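Local coordinates for protein nsp9 (Porcine coronavirus HKU15, PDB 5YM6) that binds nucleic acid with an affinity that dimerization enhances, and probably serves viral RNA replication, at residues B[60-72]-B[82-95]. Numbering follows the deposited sequence.
Sequences KTVLNLDPPMRFA and VYLYFIQNISSLNR
Strands 69-71 and 82-86 pair antiparallel, their axes 4.7 Å apart at closest approach, with M69-L84 and F71-V82 as hydrogen-bonded pairs flanking the non-hydrogen-bonded pair R70-Y83. The register slips by one residue at P67-P68, where a water accepts from F86 N and donates to P67 O; beyond it D66 N donates to F86 O (2.8 Å, 168°) and Q88 N to N64 O. P68 lays CB over one face of the Y85 ring, 3.8 Å from its centroid, while D66 O meets that ring's edge at CD2. Y85 OH is hydrogen-bonded to K46 O and L49 N. F71 CG sits between the backbone N and carbonyl carbon (chi1 71°), which brings its ring back over V82; V82 CB sits over one face of the ring, and F71 CE1 reaches L84 CB at 3.9 Å. Helix 92-105 packs against F71 and L84 through I102. Y83 OH lies over one face of the R70 guanidinium without a hydrogen bond, the ring and guanidinium planes being 78° apart. D66 OD2 lies at the edge of the R95 guanidinium, forming a long salt bridge to NH2 (3.5 Å), and F86 CD2 backs one face of that group. This beta hairpin, followed by the C-terminal helix, is characteristic of the small antiparallel beta-barrel of coronavirus nsp9, related to the OB fold.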
loop_
_atom_site.group_PDB
_atom_site.type_symbol
_atom_site.label_atom_id
_atom_site.label_comp_id
_atom_site.label_asym_id
_atom_site.label_seq_id
_atom_site.Cartn_x
_atom_site.Cartn_y
_atom_site.Cartn_z
ATOM N N LYS B 60 -26.199 6.174 -6.222
ATOM C CA LYS B 60 -25.320 6.383 -7.373
ATOM C C LYS B 60 -24.561 7.704 -7.291
ATOM O O LYS B 60 -25.154 8.773 -7.127
ATOM C CB LYS B 60 -26.132 6.331 -8.665
ATOM C CG LYS B 60 -25.300 6.360 -9.933
ATOM C CD LYS B 60 -25.703 5.233 -10.875
ATOM C CE LYS B 60 -26.265 5.760 -12.196
ATOM N NZ LYS B 60 -25.437 6.845 -12.806
ATOM N N THR B 61 -23.242 7.631 -7.415
ATOM C CA THR B 61 -22.416 8.821 -7.297
ATOM C C THR B 61 -21.314 8.875 -8.351
ATOM O O THR B 61 -20.722 7.856 -8.703
ATOM C CB THR B 61 -21.770 8.916 -5.910
ATOM O OG1 THR B 61 -20.808 9.979 -5.907
ATOM C CG2 THR B 61 -21.076 7.612 -5.557
ATOM N N VAL B 62 -21.055 10.078 -8.840
ATOM C CA VAL B 62 -20.020 10.310 -9.826
ATOM C C VAL B 62 -18.763 10.835 -9.138
ATOM O O VAL B 62 -18.803 11.844 -8.423
ATOM C CB VAL B 62 -20.497 11.296 -10.905
ATOM C CG1 VAL B 62 -19.398 11.563 -11.908
ATOM C CG2 VAL B 62 -21.738 10.742 -11.604
ATOM N N LEU B 63 -17.655 10.128 -9.337
ATOM C CA LEU B 63 -16.382 10.495 -8.725
ATOM C C LEU B 63 -15.377 10.968 -9.763
ATOM O O LEU B 63 -15.291 10.394 -10.848
ATOM C CB LEU B 63 -15.792 9.315 -7.969
ATOM C CG LEU B 63 -16.696 8.699 -6.904
ATOM C CD1 LEU B 63 -15.985 7.530 -6.267
ATOM C CD2 LEU B 63 -17.052 9.753 -5.871
ATOM N N ASN B 64 -14.603 11.992 -9.425
ATOM C CA ASN B 64 -13.565 12.469 -10.332
ATOM C C ASN B 64 -12.330 11.601 -10.271
ATOM O O ASN B 64 -11.987 11.069 -9.212
ATOM C CB ASN B 64 -13.181 13.913 -10.010
ATOM C CG ASN B 64 -14.312 14.874 -10.262
ATOM O OD1 ASN B 64 -15.008 14.780 -11.277
ATOM N ND2 ASN B 64 -14.538 15.776 -9.317
ATOM N N LEU B 65 -11.658 11.476 -11.412
ATOM C CA LEU B 65 -10.398 10.734 -11.512
ATOM C C LEU B 65 -9.191 11.668 -11.532
ATOM O O LEU B 65 -9.236 12.729 -12.164
ATOM C CB LEU B 65 -10.381 9.903 -12.785
ATOM C CG LEU B 65 -11.562 8.953 -12.931
ATOM C CD1 LEU B 65 -11.602 8.370 -14.341
ATOM C CD2 LEU B 65 -11.446 7.873 -11.873
ATOM N N ASP B 66 -8.107 11.247 -10.882
ATOM C CA ASP B 66 -6.795 11.873 -11.069
ATOM C C ASP B 66 -6.262 11.534 -12.457
ATOM O O ASP B 66 -6.747 10.608 -13.081
ATOM C CB ASP B 66 -5.823 11.410 -9.980
ATOM C CG ASP B 66 -6.138 12.015 -8.630
ATOM O OD1 ASP B 66 -6.835 13.039 -8.606
ATOM O OD2 ASP B 66 -5.689 11.471 -7.598
ATOM N N PRO B 67 -5.283 12.308 -12.962
ATOM C CA PRO B 67 -4.755 12.039 -14.307
ATOM C C PRO B 67 -4.163 10.640 -14.392
ATOM O O PRO B 67 -3.658 10.147 -13.396
ATOM C CB PRO B 67 -3.676 13.120 -14.498
ATOM C CG PRO B 67 -3.393 13.653 -13.121
ATOM C CD PRO B 67 -4.673 13.504 -12.352
ATOM N N PRO B 68 -4.244 10.005 -15.568
ATOM C CA PRO B 68 -3.794 8.613 -15.719
ATOM C C PRO B 68 -2.292 8.442 -15.522
ATOM O O PRO B 68 -1.503 9.342 -15.819
ATOM C CB PRO B 68 -4.201 8.266 -17.156
ATOM C CG PRO B 68 -4.351 9.579 -17.847
ATOM C CD PRO B 68 -4.890 10.503 -16.789
ATOM N N MET B 69 -1.908 7.292 -14.995
ATOM C CA MET B 69 -0.511 6.896 -15.003
ATOM C C MET B 69 -0.337 5.637 -15.833
ATOM O O MET B 69 -1.131 4.711 -15.758
ATOM C CB MET B 69 -0.008 6.674 -13.594
ATOM C CG MET B 69 -0.216 7.868 -12.711
ATOM S SD MET B 69 0.571 7.562 -11.145
ATOM C CE MET B 69 2.292 7.703 -11.636
ATOM N N ARG B 70 0.728 5.607 -16.613
ATOM C CA ARG B 70 0.922 4.553 -17.590
ATOM C C ARG B 70 1.720 3.385 -17.015
ATOM O O ARG B 70 2.678 3.588 -16.267
ATOM C CB ARG B 70 1.619 5.142 -18.821
ATOM C CG ARG B 70 1.905 4.165 -19.929
ATOM C CD ARG B 70 2.749 4.827 -21.008
ATOM N NE ARG B 70 2.123 6.043 -21.517
ATOM C CZ ARG B 70 1.565 6.149 -22.720
ATOM N NH1 ARG B 70 1.559 5.110 -23.549
ATOM N NH2 ARG B 70 1.015 7.295 -23.099
ATOM N N PHE B 71 1.312 2.160 -17.334
ATOM C CA PHE B 71 2.173 1.002 -17.085
ATOM C C PHE B 71 1.862 -0.128 -18.065
ATOM O O PHE B 71 0.816 -0.126 -18.713
ATOM C CB PHE B 71 2.055 0.511 -15.632
ATOM C CG PHE B 71 0.743 -0.158 -15.302
ATOM C CD1 PHE B 71 -0.386 0.595 -15.022
ATOM C CD2 PHE B 71 0.652 -1.536 -15.241
ATOM C CE1 PHE B 71 -1.591 -0.020 -14.710
ATOM C CE2 PHE B 71 -0.548 -2.159 -14.925
ATOM C CZ PHE B 71 -1.670 -1.400 -14.660
ATOM N N ALA B 72 2.782 -1.083 -18.171
ATOM C CA ALA B 72 2.673 -2.167 -19.146
ATOM C C ALA B 72 1.914 -3.372 -18.592
ATOM O O ALA B 72 2.315 -3.958 -17.585
ATOM C CB ALA B 72 4.058 -2.590 -19.610
ATOM N N VAL B 82 -1.614 0.108 -20.280
ATOM C CA VAL B 82 -2.770 0.294 -19.406
ATOM C C VAL B 82 -2.660 1.653 -18.722
ATOM O O VAL B 82 -1.553 2.132 -18.505
ATOM C CB VAL B 82 -2.841 -0.827 -18.332
ATOM C CG1 VAL B 82 -4.163 -0.797 -17.606
ATOM C CG2 VAL B 82 -2.615 -2.193 -18.975
ATOM N N TYR B 83 -3.786 2.280 -18.380
ATOM C CA TYR B 83 -3.738 3.507 -17.583
ATOM C C TYR B 83 -4.411 3.332 -16.238
ATOM O O TYR B 83 -5.539 2.868 -16.163
ATOM C CB TYR B 83 -4.387 4.665 -18.327
ATOM C CG TYR B 83 -3.690 4.939 -19.628
ATOM C CD1 TYR B 83 -2.544 5.729 -19.677
ATOM C CD2 TYR B 83 -4.151 4.374 -20.802
ATOM C CE1 TYR B 83 -1.895 5.958 -20.884
ATOM C CE2 TYR B 83 -3.521 4.598 -21.996
ATOM C CZ TYR B 83 -2.394 5.385 -22.034
ATOM O OH TYR B 83 -1.776 5.587 -23.254
ATOM N N LEU B 84 -3.698 3.703 -15.188
ATOM C CA LEU B 84 -4.200 3.635 -13.825
ATOM C C LEU B 84 -4.670 5.019 -13.408
ATOM O O LEU B 84 -3.929 6.010 -13.565
ATOM C CB LEU B 84 -3.103 3.129 -12.872
ATOM C CG LEU B 84 -3.377 3.197 -11.363
ATOM C CD1 LEU B 84 -4.388 2.161 -10.958
ATOM C CD2 LEU B 84 -2.083 3.001 -10.556
ATOM N N TYR B 85 -5.899 5.100 -12.905
ATOM C CA TYR B 85 -6.449 6.362 -12.424
ATOM C C TYR B 85 -6.847 6.195 -10.977
ATOM O O TYR B 85 -7.666 5.322 -10.674
ATOM C CB TYR B 85 -7.705 6.783 -13.180
ATOM C CG TYR B 85 -7.636 6.958 -14.676
ATOM C CD1 TYR B 85 -7.630 5.857 -15.526
ATOM C CD2 TYR B 85 -7.674 8.226 -15.237
ATOM C CE1 TYR B 85 -7.612 6.024 -16.905
ATOM C CE2 TYR B 85 -7.672 8.395 -16.611
ATOM C CZ TYR B 85 -7.634 7.291 -17.433
ATOM O OH TYR B 85 -7.629 7.459 -18.797
ATOM N N PHE B 86 -6.298 7.020 -10.087
ATOM C CA PHE B 86 -6.782 7.041 -8.722
ATOM C C PHE B 86 -7.995 7.942 -8.626
ATOM O O PHE B 86 -8.124 8.921 -9.364
ATOM C CB PHE B 86 -5.701 7.510 -7.750
ATOM C CG PHE B 86 -4.658 6.477 -7.493
ATOM C CD1 PHE B 86 -4.970 5.346 -6.766
ATOM C CD2 PHE B 86 -3.386 6.618 -8.006
ATOM C CE1 PHE B 86 -4.022 4.375 -6.530
ATOM C CE2 PHE B 86 -2.430 5.653 -7.768
ATOM C CZ PHE B 86 -2.756 4.533 -7.031
ATOM N N ILE B 87 -8.901 7.583 -7.730
ATOM C CA ILE B 87 -10.081 8.401 -7.477
ATOM C C ILE B 87 -9.619 9.645 -6.702
ATOM O O ILE B 87 -8.756 9.545 -5.832
ATOM C CB ILE B 87 -11.157 7.605 -6.699
ATOM C CG1 ILE B 87 -12.071 6.840 -7.678
ATOM C CG2 ILE B 87 -12.039 8.532 -5.871
ATOM C CD1 ILE B 87 -11.367 5.832 -8.538
ATOM N N GLN B 88 -10.174 10.806 -7.037
ATOM C CA GLN B 88 -9.709 12.059 -6.450
ATOM C C GLN B 88 -9.821 12.026 -4.925
ATOM O O GLN B 88 -10.819 11.549 -4.382
ATOM C CB GLN B 88 -10.478 13.252 -7.014
ATOM C CG GLN B 88 -9.924 14.577 -6.483
ATOM C CD GLN B 88 -10.516 15.798 -7.154
ATOM O OE1 GLN B 88 -11.673 15.793 -7.568
ATOM N NE2 GLN B 88 -9.716 16.858 -7.262
ATOM N N ASN B 89 -8.761 12.497 -4.268
ATOM C CA ASN B 89 -8.695 12.655 -2.809
ATOM C C ASN B 89 -8.594 11.354 -2.029
ATOM O O ASN B 89 -8.728 11.340 -0.810
ATOM C CB ASN B 89 -9.902 13.454 -2.309
ATOM C CG ASN B 89 -9.872 14.881 -2.776
ATOM O OD1 ASN B 89 -8.800 15.481 -2.902
ATOM N ND2 ASN B 89 -11.042 15.438 -3.045
ATOM N N ILE B 90 -8.349 10.253 -2.720
ATOM C CA ILE B 90 -8.184 9.001 -2.012
ATOM C C ILE B 90 -6.872 9.078 -1.198
ATOM O O ILE B 90 -5.925 9.753 -1.593
ATOM C CB ILE B 90 -8.212 7.809 -2.995
ATOM C CG1 ILE B 90 -8.862 6.589 -2.341
ATOM C CG2 ILE B 90 -6.863 7.566 -3.608
ATOM C CD1 ILE B 90 -10.381 6.680 -2.337
ATOM N N SER B 91 -6.851 8.438 -0.036
ATOM C CA SER B 91 -5.700 8.545 0.870
ATOM C C SER B 91 -4.419 7.931 0.318
ATOM O O SER B 91 -4.454 7.031 -0.526
ATOM C CB SER B 91 -6.022 7.893 2.209
ATOM O OG SER B 91 -6.200 6.495 2.088
ATOM N N SER B 92 -3.283 8.429 0.803
ATOM C CA SER B 92 -1.991 7.890 0.412
ATOM C C SER B 92 -1.888 6.422 0.844
ATOM O O SER B 92 -1.235 5.628 0.172
ATOM C CB SER B 92 -0.848 8.714 1.016
ATOM O OG SER B 92 -0.525 9.847 0.207
ATOM N N LEU B 93 -2.529 6.065 1.958
ATOM C CA LEU B 93 -2.481 4.676 2.439
ATOM C C LEU B 93 -3.204 3.751 1.465
ATOM O O LEU B 93 -2.777 2.624 1.208
ATOM C CB LEU B 93 -3.116 4.537 3.816
ATOM C CG LEU B 93 -2.932 3.202 4.545
ATOM C CD1 LEU B 93 -1.602 3.182 5.253
ATOM C CD2 LEU B 93 -4.041 2.982 5.561
ATOM N N ASN B 94 -4.317 4.230 0.933
ATOM C CA ASN B 94 -5.089 3.410 0.015
ATOM C C ASN B 94 -4.405 3.318 -1.335
ATOM O O ASN B 94 -4.509 2.300 -2.000
ATOM C CB ASN B 94 -6.513 3.955 -0.141
ATOM C CG ASN B 94 -7.402 3.593 1.027
ATOM O OD1 ASN B 94 -8.242 4.391 1.456
ATOM N ND2 ASN B 94 -7.201 2.400 1.577
ATOM N N ARG B 95 -3.711 4.379 -1.738
ATOM C CA ARG B 95 -2.923 4.347 -2.964
ATOM C C ARG B 95 -1.849 3.273 -2.832
ATOM O O ARG B 95 -1.629 2.486 -3.756
ATOM C CB ARG B 95 -2.296 5.712 -3.265
ATOM C CG ARG B 95 -3.334 6.793 -3.643
ATOM C CD ARG B 95 -2.797 8.218 -3.481
ATOM N NE ARG B 95 -1.795 8.577 -4.483
ATOM C CZ ARG B 95 -2.060 9.228 -5.616
ATOM N NH1 ARG B 95 -1.078 9.503 -6.464
ATOM N NH2 ARG B 95 -3.307 9.601 -5.907
HETATM O O HOH W 1 -4.074 8.593 -11.035
#